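Local coordinates for protein arsenate Reductase (Corynebacterium glutamicum, PDB 3T38) that probably reduces arsenate to arsenite in a thioredoxin-dependent reaction, using a low molecular weight tyrosine phosphatase fold, at residues P167-G171 with K172-D176; I194-I197 with D198-R202. One frame throughout, in Å; residues are numbered along the deposited sequence.

Contact 1. Residues P167-G171 with K172-D176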
loop_
_atom_site.group_PDB
_atom_site.type_symbol
_atom_site.label_atom_id
_atom_site.label_comp_id
_atom_site.label_asym_id
_atom_site.label_seq_id
_atom_site.Cartn_x
_atom_site.Cartn_y
_atom_site.Cartn_z
ATOM N N PRO A 167 -6.442 9.654 7.185
ATOM C CA PRO A 167 -7.061 9.718 8.525
ATOM C C PRO A 167 -6.694 10.989 9.281
ATOM O O PRO A 167 -5.594 11.533 9.128
ATOM C CB PRO A 167 -6.526 8.454 9.254
ATOM C CG PRO A 167 -5.376 7.938 8.404
ATOM C CD PRO A 167 -5.791 8.356 6.962
HETATM N N MSE A 168 -7.628 11.435 10.089
HETATM C CA MSE A 168 -7.543 12.695 10.793
HETATM C C MSE A 168 -7.013 12.577 12.238
HETATM O O MSE A 168 -7.801 12.591 13.152
HETATM C CB MSE A 168 -8.955 13.263 10.830
HETATM C CG MSE A 168 -9.017 14.708 10.479
HETATM SE SE MSE A 168 -8.355 15.106 8.674
HETATM C CE MSE A 168 -10.127 15.452 7.841
ATOM N N TYR A 169 -5.695 12.490 12.440
ATOM C CA TYR A 169 -5.128 12.381 13.801
ATOM C C TYR A 169 -5.055 13.722 14.525
ATOM O O TYR A 169 -4.678 14.726 13.921
ATOM C CB TYR A 169 -3.718 11.731 13.802
ATOM C CG TYR A 169 -3.669 10.291 13.344
ATOM C CD1 TYR A 169 -4.108 9.265 14.172
ATOM C CD2 TYR A 169 -3.228 9.963 12.078
ATOM C CE1 TYR A 169 -4.085 7.947 13.755
ATOM C CE2 TYR A 169 -3.188 8.632 11.644
ATOM C CZ TYR A 169 -3.619 7.632 12.485
ATOM O OH TYR A 169 -3.600 6.319 12.067
ATOM N N PRO A 170 -5.386 13.737 15.834
ATOM C CA PRO A 170 -5.136 14.943 16.668
ATOM C C PRO A 170 -3.648 15.219 16.853
ATOM O O PRO A 170 -2.829 14.291 16.728
ATOM C CB PRO A 170 -5.771 14.600 18.023
ATOM C CG PRO A 170 -5.915 13.150 18.022
ATOM C CD PRO A 170 -6.074 12.679 16.597
ATOM N N GLY A 171 -3.313 16.467 17.170
ATOM C CA GLY A 171 -1.936 16.866 17.472
ATOM C C GLY A 171 -1.240 17.417 16.241
ATOM O O GLY A 171 -0.010 17.521 16.218
ATOM N N LYS A 172 -2.019 17.772 15.210
ATOM C CA LYS A 172 -1.486 18.073 13.899
ATOM C C LYS A 172 -2.234 19.203 13.176
ATOM O O LYS A 172 -3.447 19.338 13.328
ATOM C CB LYS A 172 -1.582 16.824 13.004
ATOM C CG LYS A 172 -0.875 15.589 13.504
ATOM C CD LYS A 172 -0.971 14.403 12.520
ATOM C CE LYS A 172 -0.521 13.100 13.284
ATOM N NZ LYS A 172 0.881 13.288 13.662
ATOM N N HIS A 173 -1.507 19.920 12.308
ATOM C CA HIS A 173 -2.100 20.907 11.370
ATOM C C HIS A 173 -2.498 20.299 10.032
ATOM O O HIS A 173 -1.666 19.971 9.230
ATOM C CB HIS A 173 -1.178 22.156 11.203
ATOM C CG HIS A 173 -0.740 22.704 12.515
ATOM N ND1 HIS A 173 -1.605 23.362 13.358
ATOM C CD2 HIS A 173 0.434 22.595 13.189
ATOM C CE1 HIS A 173 -0.978 23.668 14.481
ATOM N NE2 HIS A 173 0.262 23.217 14.401
ATOM N N TYR A 174 -3.784 20.114 9.831
ATOM C CA TYR A 174 -4.318 19.717 8.535
ATOM C C TYR A 174 -4.690 20.969 7.704
ATOM O O TYR A 174 -5.546 21.776 8.083
ATOM C CB TYR A 174 -5.515 18.769 8.720
ATOM C CG TYR A 174 -5.115 17.387 9.184
ATOM C CD1 TYR A 174 -4.904 17.096 10.534
ATOM C CD2 TYR A 174 -4.939 16.365 8.260
ATOM C CE1 TYR A 174 -4.534 15.797 10.944
ATOM C CE2 TYR A 174 -4.587 15.079 8.649
ATOM C CZ TYR A 174 -4.371 14.811 9.993
ATOM O OH TYR A 174 -4.007 13.528 10.333
ATOM N N LEU A 175 -4.020 21.093 6.579
ATOM C CA LEU A 175 -4.200 22.175 5.636
ATOM C C LEU A 175 -4.715 21.554 4.319
ATOM O O LEU A 175 -4.273 20.457 3.935
ATOM C CB LEU A 175 -2.840 22.905 5.413
ATOM C CG LEU A 175 -2.287 24.122 6.219
ATOM C CD1 LEU A 175 -2.762 24.301 7.673
ATOM C CD2 LEU A 175 -0.753 24.263 6.128
ATOM N N ASP A 176 -5.651 22.243 3.665
ATOM C CA ASP A 176 -6.224 21.845 2.377
ATOM C C ASP A 176 -5.963 22.921 1.310
ATOM O O ASP A 176 -6.499 24.019 1.392
ATOM C CB ASP A 176 -7.754 21.676 2.540
ATOM C CG ASP A 176 -8.399 20.950 1.365
ATOM O OD1 ASP A 176 -7.864 20.946 0.249
ATOM O OD2 ASP A 176 -9.478 20.386 1.553
HETATM O O HOH W 1 1.421 14.357 16.014
#
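Y174 reaches from strand 173-176 back across the turn to the backbone of P167-Y169. Its CB points at the loop, and with CG beside its own backbone N (chi1 -73°) the ring extends toward the backbone of that loop. Near the base of the ring, CD2 lies 3.7 Å from SE of M168, a selenomethionine whose selenium sits over one face, 3.9 Å from the ring centroid and offset toward the rim: a Met-aromatic contact. On the opposite flank CE1 approaches Y169 O at 3.2 Å, with this oxygen in the plane of the ring at its edge. At the tip, OH accepts a bond from Y169 N (2.9 Å, N-H...O angle 149°) and gives a weak one to P167 O at 2.8 Å. K172 lies alongside: CE packs on Y169 CB at 3.5 Å, and the bend at chi4 (-63°) turns NZ to a water, 2.6 Å away; NZ also bonds the carbonyl oxygens of R152 and S154. Y169 OH is hydrogen-bonded to D148 OD1, and the Y169 side chain packs on F39 of the second subunit. One phenol hydroxyl thus serves as both acceptor and donor, tying the loop backbone to the outermost strand of the parallel sheet within this chain.

Contact 2. Residues I194-I197 with D198-R202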
loop_
_atom_site.group_PDB
_atom_site.type_symbol
_atom_site.label_atom_id
_atom_site.label_comp_id
_atom_site.label_asym_id
_atom_site.label_seq_id
_atom_site.Cartn_x
_atom_site.Cartn_y
_atom_site.Cartn_z
ATOM N N ILE A 194 3.221 25.283 -10.631
ATOM C CA ILE A 194 4.481 25.442 -9.899
ATOM C C ILE A 194 4.533 26.815 -9.223
ATOM O O ILE A 194 4.833 26.896 -8.040
ATOM C CB ILE A 194 5.713 25.101 -10.796
ATOM C CG1 ILE A 194 5.730 23.590 -11.028
ATOM C CG2 ILE A 194 6.999 25.517 -10.176
ATOM C CD1 ILE A 194 6.760 23.014 -12.074
ATOM N N GLU A 195 4.112 27.858 -9.946
ATOM C CA GLU A 195 4.063 29.242 -9.430
ATOM C C GLU A 195 3.060 29.400 -8.322
ATOM O O GLU A 195 3.341 30.073 -7.360
ATOM C CB GLU A 195 3.665 30.244 -10.506
ATOM C CG GLU A 195 4.364 30.027 -11.793
ATOM C CD GLU A 195 5.669 30.785 -11.866
ATOM O OE1 GLU A 195 6.464 30.669 -10.863
ATOM O OE2 GLU A 195 5.873 31.491 -12.909
ATOM N N GLU A 196 1.867 28.828 -8.481
ATOM C CA GLU A 196 0.878 28.951 -7.416
ATOM C C GLU A 196 1.344 28.203 -6.160
ATOM O O GLU A 196 1.235 28.710 -5.064
ATOM C CB GLU A 196 -0.499 28.498 -7.861
ATOM C CG GLU A 196 -1.428 28.300 -6.671
ATOM C CD GLU A 196 -2.871 28.052 -7.075
ATOM O OE1 GLU A 196 -3.098 27.541 -8.214
ATOM O OE2 GLU A 196 -3.775 28.365 -6.244
ATOM N N ILE A 197 1.902 27.020 -6.332
ATOM C CA ILE A 197 2.338 26.269 -5.217
ATOM C C ILE A 197 3.504 26.960 -4.481
ATOM O O ILE A 197 3.506 27.034 -3.246
ATOM C CB ILE A 197 2.733 24.858 -5.668
ATOM C CG1 ILE A 197 1.465 24.059 -6.070
ATOM C CG2 ILE A 197 3.596 24.131 -4.571
ATOM C CD1 ILE A 197 1.869 22.704 -6.837
ATOM N N ASP A 198 4.477 27.476 -5.243
ATOM C CA ASP A 198 5.587 28.239 -4.686
ATOM C C ASP A 198 5.105 29.395 -3.794
ATOM O O ASP A 198 5.545 29.511 -2.645
ATOM C CB ASP A 198 6.465 28.802 -5.818
ATOM C CG ASP A 198 7.848 29.269 -5.320
ATOM O OD1 ASP A 198 8.319 28.857 -4.207
ATOM O OD2 ASP A 198 8.485 30.040 -6.048
ATOM N N GLY A 199 4.218 30.244 -4.311
ATOM C CA GLY A 199 3.574 31.238 -3.465
ATOM C C GLY A 199 3.034 30.699 -2.134
ATOM O O GLY A 199 3.186 31.357 -1.092
ATOM N N ARG A 200 2.415 29.510 -2.152
ATOM C CA ARG A 200 1.816 28.938 -0.948
ATOM C C ARG A 200 2.905 28.329 -0.021
ATOM O O ARG A 200 2.796 28.371 1.210
ATOM C CB ARG A 200 0.766 27.857 -1.302
ATOM C CG ARG A 200 -0.613 28.422 -1.894
ATOM C CD ARG A 200 -1.461 27.271 -2.448
ATOM N NE ARG A 200 -2.889 27.552 -2.637
ATOM C CZ ARG A 200 -3.782 27.664 -1.644
ATOM N NH1 ARG A 200 -3.410 27.586 -0.355
ATOM N NH2 ARG A 200 -5.048 27.885 -1.939
ATOM N N ILE A 201 3.934 27.758 -0.631
ATOM C CA ILE A 201 5.043 27.172 0.102
ATOM C C ILE A 201 5.792 28.290 0.856
ATOM O O ILE A 201 6.186 28.108 2.014
ATOM C CB ILE A 201 6.024 26.389 -0.863
ATOM C CG1 ILE A 201 5.365 25.134 -1.392
ATOM C CG2 ILE A 201 7.386 26.067 -0.174
ATOM C CD1 ILE A 201 5.078 24.074 -0.265
ATOM N N ARG A 202 5.985 29.443 0.205
ATOM C CA ARG A 202 6.618 30.583 0.895
ATOM C C ARG A 202 5.922 31.002 2.176
ATOM O O ARG A 202 6.585 31.193 3.181
ATOM C CB ARG A 202 6.839 31.775 -0.018
ATOM C CG ARG A 202 7.807 31.476 -1.149
ATOM C CD ARG A 202 7.732 32.627 -2.139
ATOM N NE ARG A 202 8.648 32.455 -3.249
ATOM C CZ ARG A 202 9.932 32.804 -3.216
ATOM N NH1 ARG A 202 10.463 33.330 -2.128
ATOM N NH2 ARG A 202 10.684 32.611 -4.286
#
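I194 O receives D198 N at 2.9 Å, the first of four successive i to i+4 backbone bonds that carry helix 190-211 through this stretch. G199 N to E195 O is nearly straight (175°) though its donor is tilted 30° from the carbonyl plane, and the R200 N to E196 O bond is less straight. The shortest, I201 N to I197 O at 2.7 Å, comes in almost in line with the carbonyl bond.

Apolar packing follows the same spacing. I197 and I201 run alongside one another, CG2 of the first 3.8 Å from CG1 of the second. CG1 of I201 also comes within 3.2 Å of I197 O, the acceptor of its own backbone N-H. I197 touches M160, while I201 touches W177 in a loop and Y105 on helix 94-106; together they form part of the buried side of the helix.

Charged groups lie on two further sides. E196 and R200 extend in the same direction, OE2 meeting the guanidinium edge in its plane at NE, but the 3.8 Å separation makes this a long salt bridge; R200 also makes a cation-pi contact with W177. In D198, whose CG is swung away from the backbone N (chi1 -164°), OD1 is hydrogen-bonded to Y105 OH and OD2 forms a salt bridge with R134 and a long one with R202 NE. Both oxygens of this buried carboxylate therefore have partners, and the salt bridge with R134 would be expected to favour the ionised form, whereas the E196-R200 pair probably contributes a weaker electrostatic attraction.

Overall arrangement
Contact 1 precedes contact 2 in the chain: its strand 173-176 is the last of the parallel sheet in this chain, and helix 190-211, which carries contact 2, is the next regular element. Their centres are about 21 Å apart and their nearest atoms about 5 Å apart, without touching. W177, the residue after contact 1, meets contact 2 and so links the two along the chain. The loop of contact 1 faces helix 148-153 and the second subunit, whereas residues 194-202 pack on helix 94-106 and meet no other chain of the assembly. Neither contact supplies a residue of the dithiane-diol pocket (T33, R36, Y37, E40 and R66); the side chain of Y169 is about 12 Å from a bound dithiane-diol.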